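Local coordinates for protein CT_858 (Chlamydia trachomatis, PDB 3DOR), which is a secreted chlamydial protease, probably a serine-type endopeptidase of the S41 family, whose mature form is a dimer, at residues N6-L18 and V499-L512. Sequence-based numbering, arbitrary orientation.
Sequences NALQDLSFLEHLL and VQFPNRTGIKTCSL
Phe13 and Phe501 make the tight middle of this contact, an edge-to-face pair with centroids 4.8 Å apart and planes at 63°. With CG anti to the backbone N (chi1 -179°), Phe13 holds CD2 over the centre of the Phe501 ring. Asn503 ND2 lies above the opposite face, toward the rim, and Asp10 OD1 sits in the ring plane at the edge, 3.5 Å from Phe501 CE1. Asp10 OD2 accepts a hydrogen bond from Thr505 OG1, modelled at a doubtfully short 2.4 Å. A water donates to Asp10 OD2 and Asn6 OD1 and accepts from Arg504 N; Asn6 ND2 bonds to Leu2 O. Asn503 ties the hairpin loop together: ND2 donates to Phe501 O and, nearly straight at 169°, to Ile507 O, while OD1 takes Ile507 N on a lone pair.

Farther along, still buried, Leu17 CB and Leu18 CD2 pack on Leu512; looser are Leu17 CD1 on Val499 CG1, tip to tip at 4.1 Å, and Leu14 CD2 on Cys510 SG.

The helix thus packs over a beta hairpin of the S41 region, nearly parallel to strand 507-512. Strand 507-518 pairs antiparallel with 75-78, 361-368 and 496-499; helices 36-48 and 55-67 flank the contact, and Phe13 stacks on Phe13 of the second subunit, at the dimer interface.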
loop_
_atom_site.group_PDB
_atom_site.type_symbol
_atom_site.label_atom_id
_atom_site.label_comp_id
_atom_site.label_asym_id
_atom_site.label_seq_id
_atom_site.Cartn_x
_atom_site.Cartn_y
_atom_site.Cartn_z
ATOM N N ASN B 6 -7.281 -0.332 -24.099
ATOM C CA ASN B 6 -6.833 -0.290 -22.717
ATOM C C ASN B 6 -6.661 1.151 -22.242
ATOM O O ASN B 6 -6.998 1.484 -21.106
ATOM C CB ASN B 6 -5.520 -1.063 -22.567
ATOM C CG ASN B 6 -5.744 -2.548 -22.343
ATOM O OD1 ASN B 6 -6.203 -2.963 -21.280
ATOM N ND2 ASN B 6 -5.428 -3.354 -23.346
ATOM N N ALA B 7 -6.146 2.002 -23.122
ATOM C CA ALA B 7 -5.940 3.403 -22.794
ATOM C C ALA B 7 -7.282 4.051 -22.501
ATOM O O ALA B 7 -7.423 4.799 -21.537
ATOM C CB ALA B 7 -5.248 4.121 -23.949
ATOM N N LEU B 8 -8.271 3.760 -23.338
ATOM C CA LEU B 8 -9.603 4.314 -23.150
ATOM C C LEU B 8 -10.199 3.794 -21.849
ATOM O O LEU B 8 -10.853 4.535 -21.107
ATOM C CB LEU B 8 -10.509 3.924 -24.323
ATOM C CG LEU B 8 -10.344 4.683 -25.646
ATOM C CD1 LEU B 8 -11.001 3.896 -26.783
ATOM C CD2 LEU B 8 -10.972 6.067 -25.522
ATOM N N GLN B 9 -9.974 2.510 -21.580
ATOM C CA GLN B 9 -10.495 1.887 -20.369
ATOM C C GLN B 9 -9.909 2.569 -19.133
ATOM O O GLN B 9 -10.633 2.989 -18.232
ATOM C CB GLN B 9 -10.128 0.403 -20.340
ATOM C CG GLN B 9 -11.263 -0.513 -19.930
ATOM C CD GLN B 9 -11.910 -0.099 -18.624
ATOM O OE1 GLN B 9 -11.256 -0.050 -17.581
ATOM N NE2 GLN B 9 -13.204 0.204 -18.675
ATOM N N ASP B 10 -8.588 2.685 -19.097
ATOM C CA ASP B 10 -7.936 3.297 -17.952
ATOM C C ASP B 10 -8.270 4.782 -17.823
ATOM O O ASP B 10 -8.374 5.305 -16.711
ATOM C CB ASP B 10 -6.423 3.054 -18.026
ATOM C CG ASP B 10 -6.078 1.573 -17.946
ATOM O OD1 ASP B 10 -6.692 0.868 -17.116
ATOM O OD2 ASP B 10 -5.198 1.108 -18.701
ATOM N N LEU B 11 -8.463 5.449 -18.956
ATOM C CA LEU B 11 -8.819 6.863 -18.943
ATOM C C LEU B 11 -10.173 6.960 -18.254
ATOM O O LEU B 11 -10.381 7.792 -17.369
ATOM C CB LEU B 11 -8.947 7.404 -20.374
ATOM C CG LEU B 11 -8.824 8.912 -20.635
ATOM C CD1 LEU B 11 -9.365 9.212 -22.021
ATOM C CD2 LEU B 11 -9.580 9.722 -19.609
ATOM N N SER B 12 -11.093 6.089 -18.656
ATOM C CA SER B 12 -12.430 6.101 -18.079
ATOM C C SER B 12 -12.363 5.856 -16.580
ATOM O O SER B 12 -13.166 6.394 -15.820
ATOM C CB SER B 12 -13.322 5.040 -18.737
ATOM O OG SER B 12 -12.962 3.734 -18.320
ATOM N N PHE B 13 -11.413 5.032 -16.150
ATOM C CA PHE B 13 -11.279 4.775 -14.724
ATOM C C PHE B 13 -10.803 6.046 -14.019
ATOM O O PHE B 13 -11.345 6.431 -12.979
ATOM C CB PHE B 13 -10.291 3.638 -14.459
ATOM C CG PHE B 13 -10.140 3.308 -12.998
ATOM C CD1 PHE B 13 -11.244 2.905 -12.247
ATOM C CD2 PHE B 13 -8.903 3.414 -12.371
ATOM C CE1 PHE B 13 -11.120 2.610 -10.888
ATOM C CE2 PHE B 13 -8.761 3.120 -11.011
ATOM C CZ PHE B 13 -9.872 2.716 -10.267
ATOM N N LEU B 14 -9.794 6.703 -14.588
ATOM C CA LEU B 14 -9.278 7.933 -13.996
ATOM C C LEU B 14 -10.377 8.976 -13.916
ATOM O O LEU B 14 -10.553 9.626 -12.892
ATOM C CB LEU B 14 -8.123 8.490 -14.819
ATOM C CG LEU B 14 -6.858 7.649 -14.907
ATOM C CD1 LEU B 14 -5.830 8.438 -15.709
ATOM C CD2 LEU B 14 -6.326 7.318 -13.508
ATOM N N GLU B 15 -11.119 9.134 -15.007
ATOM C CA GLU B 15 -12.210 10.095 -15.044
ATOM C C GLU B 15 -13.188 9.823 -13.908
ATOM O O GLU B 15 -13.709 10.751 -13.288
ATOM C CB GLU B 15 -12.954 10.016 -16.382
ATOM C CG GLU B 15 -14.132 10.980 -16.471
ATOM C CD GLU B 15 -14.980 10.778 -17.719
ATOM O OE1 GLU B 15 -16.024 11.456 -17.843
ATOM O OE2 GLU B 15 -14.602 9.947 -18.574
ATOM N N HIS B 16 -13.449 8.550 -13.632
ATOM C CA HIS B 16 -14.382 8.222 -12.564
ATOM C C HIS B 16 -13.796 8.582 -11.200
ATOM O O HIS B 16 -14.521 8.987 -10.297
ATOM C CB HIS B 16 -14.766 6.738 -12.613
ATOM C CG HIS B 16 -15.689 6.329 -11.511
ATOM N ND1 HIS B 16 -15.272 5.568 -10.438
ATOM C CD2 HIS B 16 -16.982 6.652 -11.267
ATOM C CE1 HIS B 16 -16.267 5.444 -9.579
ATOM N NE2 HIS B 16 -17.316 6.091 -10.057
ATOM N N LEU B 17 -12.485 8.443 -11.048
ATOM C CA LEU B 17 -11.849 8.794 -9.778
ATOM C C LEU B 17 -12.014 10.300 -9.543
ATOM O O LEU B 17 -12.200 10.752 -8.413
ATOM C CB LEU B 17 -10.356 8.435 -9.798
ATOM C CG LEU B 17 -9.978 6.958 -9.961
ATOM C CD1 LEU B 17 -8.465 6.793 -9.861
ATOM C CD2 LEU B 17 -10.672 6.130 -8.898
ATOM N N LEU B 18 -11.966 11.069 -10.629
ATOM C CA LEU B 18 -12.107 12.519 -10.546
ATOM C C LEU B 18 -13.478 12.993 -10.072
ATOM O O LEU B 18 -13.627 14.143 -9.654
ATOM C CB LEU B 18 -11.781 13.152 -11.899
ATOM C CG LEU B 18 -10.344 12.898 -12.355
ATOM C CD1 LEU B 18 -10.082 13.637 -13.651
ATOM C CD2 LEU B 18 -9.374 13.353 -11.273
ATOM N N VAL B 499 -3.215 6.137 -5.852
ATOM C CA VAL B 499 -4.028 5.038 -6.323
ATOM C C VAL B 499 -3.195 4.159 -7.240
ATOM O O VAL B 499 -2.452 4.659 -8.076
ATOM C CB VAL B 499 -5.267 5.553 -7.091
ATOM C CG1 VAL B 499 -6.103 4.382 -7.578
ATOM C CG2 VAL B 499 -6.099 6.453 -6.177
ATOM N N GLN B 500 -3.306 2.848 -7.054
ATOM C CA GLN B 500 -2.597 1.886 -7.879
ATOM C C GLN B 500 -3.638 0.874 -8.333
ATOM O O GLN B 500 -4.640 0.665 -7.658
ATOM C CB GLN B 500 -1.506 1.168 -7.074
ATOM C CG GLN B 500 -0.547 2.090 -6.308
ATOM C CD GLN B 500 -0.742 2.025 -4.790
ATOM O OE1 GLN B 500 0.180 2.310 -4.021
ATOM N NE2 GLN B 500 -1.941 1.658 -4.356
ATOM N N PHE B 501 -3.415 0.257 -9.481
ATOM C CA PHE B 501 -4.351 -0.739 -9.985
ATOM C C PHE B 501 -3.714 -1.399 -11.194
ATOM O O PHE B 501 -3.033 -0.742 -11.962
ATOM C CB PHE B 501 -5.689 -0.080 -10.356
ATOM C CG PHE B 501 -5.592 0.917 -11.478
ATOM C CD1 PHE B 501 -5.864 0.538 -12.791
ATOM C CD2 PHE B 501 -5.207 2.229 -11.229
ATOM C CE1 PHE B 501 -5.756 1.450 -13.835
ATOM C CE2 PHE B 501 -5.094 3.149 -12.268
ATOM C CZ PHE B 501 -5.368 2.757 -13.571
ATOM N N PRO B 502 -3.906 -2.718 -11.361
ATOM C CA PRO B 502 -3.313 -3.410 -12.508
ATOM C C PRO B 502 -3.907 -2.925 -13.825
ATOM O O PRO B 502 -5.112 -2.686 -13.925
ATOM C CB PRO B 502 -3.610 -4.880 -12.217
ATOM C CG PRO B 502 -4.875 -4.823 -11.425
ATOM C CD PRO B 502 -4.642 -3.655 -10.497
ATOM N N ASN B 503 -3.054 -2.767 -14.831
ATOM C CA ASN B 503 -3.505 -2.267 -16.125
ATOM C C ASN B 503 -2.450 -2.568 -17.174
ATOM O O ASN B 503 -1.307 -2.868 -16.839
ATOM C CB ASN B 503 -3.715 -0.755 -16.036
ATOM C CG ASN B 503 -2.429 -0.016 -15.717
ATOM O OD1 ASN B 503 -1.784 0.549 -16.605
ATOM N ND2 ASN B 503 -2.030 -0.042 -14.446
ATOM N N ARG B 504 -2.843 -2.475 -18.441
ATOM C CA ARG B 504 -1.946 -2.745 -19.562
ATOM C C ARG B 504 -1.402 -1.452 -20.167
ATOM O O ARG B 504 -0.746 -1.475 -21.208
ATOM C CB ARG B 504 -2.688 -3.530 -20.654
ATOM C CG ARG B 504 -3.169 -4.920 -20.263
ATOM C CD ARG B 504 -2.070 -5.949 -20.417
ATOM N NE ARG B 504 -2.516 -7.309 -20.099
ATOM C CZ ARG B 504 -3.495 -7.951 -20.730
ATOM N NH1 ARG B 504 -4.151 -7.365 -21.725
ATOM N NH2 ARG B 504 -3.819 -9.187 -20.371
ATOM N N THR B 505 -1.683 -0.323 -19.522
ATOM C CA THR B 505 -1.205 0.964 -20.017
ATOM C C THR B 505 0.091 1.370 -19.323
ATOM O O THR B 505 0.655 2.428 -19.607
ATOM C CB THR B 505 -2.255 2.083 -19.804
ATOM O OG1 THR B 505 -3.524 1.653 -20.309
ATOM C CG2 THR B 505 -1.841 3.349 -20.542
ATOM N N GLY B 506 0.563 0.532 -18.406
ATOM C CA GLY B 506 1.796 0.843 -17.708
ATOM C C GLY B 506 1.699 1.913 -16.636
ATOM O O GLY B 506 2.709 2.509 -16.254
ATOM N N ILE B 507 0.492 2.166 -16.151
ATOM C CA ILE B 507 0.288 3.166 -15.111
ATOM C C ILE B 507 0.760 2.607 -13.771
ATOM O O ILE B 507 0.348 1.524 -13.368
ATOM C CB ILE B 507 -1.188 3.544 -15.005
ATOM C CG1 ILE B 507 -1.677 4.081 -16.352
ATOM C CG2 ILE B 507 -1.378 4.573 -13.908
ATOM C CD1 ILE B 507 -3.134 4.483 -16.353
ATOM N N LYS B 508 1.630 3.340 -13.085
ATOM C CA LYS B 508 2.160 2.878 -11.804
ATOM C C LYS B 508 1.364 3.459 -10.646
ATOM O O LYS B 508 0.951 2.741 -9.734
ATOM C CB LYS B 508 3.635 3.264 -11.678
ATOM C CG LYS B 508 4.329 2.716 -10.433
ATOM C CD LYS B 508 5.821 3.055 -10.435
ATOM C CE LYS B 508 6.536 2.405 -9.256
ATOM N NZ LYS B 508 7.999 2.680 -9.227
ATOM N N THR B 509 1.147 4.765 -10.692
ATOM C CA THR B 509 0.397 5.443 -9.650
ATOM C C THR B 509 -0.227 6.715 -10.196
ATOM O O THR B 509 0.298 7.339 -11.117
ATOM C CB THR B 509 1.300 5.903 -8.467
ATOM O OG1 THR B 509 2.073 4.805 -7.970
ATOM C CG2 THR B 509 0.448 6.451 -7.340
ATOM N N CYS B 510 -1.364 7.084 -9.632
ATOM C CA CYS B 510 -1.997 8.328 -9.989
ATOM C C CYS B 510 -2.253 8.960 -8.639
ATOM O O CYS B 510 -3.011 8.420 -7.839
ATOM C CB CYS B 510 -3.322 8.124 -10.710
ATOM S SG CYS B 510 -4.127 9.709 -11.016
ATOM N N SER B 511 -1.586 10.073 -8.361
ATOM C CA SER B 511 -1.793 10.749 -7.092
ATOM C C SER B 511 -2.891 11.771 -7.334
ATOM O O SER B 511 -2.944 12.392 -8.398
ATOM C CB SER B 511 -0.505 11.432 -6.623
ATOM O OG SER B 511 -0.024 12.338 -7.597
ATOM N N LEU B 512 -3.781 11.915 -6.355
ATOM C CA LEU B 512 -4.898 12.846 -6.443
ATOM C C LEU B 512 -5.018 13.615 -5.132
ATOM O O LEU B 512 -4.321 13.315 -4.163
ATOM C CB LEU B 512 -6.196 12.082 -6.735
ATOM C CG LEU B 512 -6.236 11.402 -8.113
ATOM C CD1 LEU B 512 -7.452 10.489 -8.213
ATOM C CD2 LEU B 512 -6.259 12.469 -9.215
HETATM O O HOH W 1 -5.462 -1.776 -18.778
#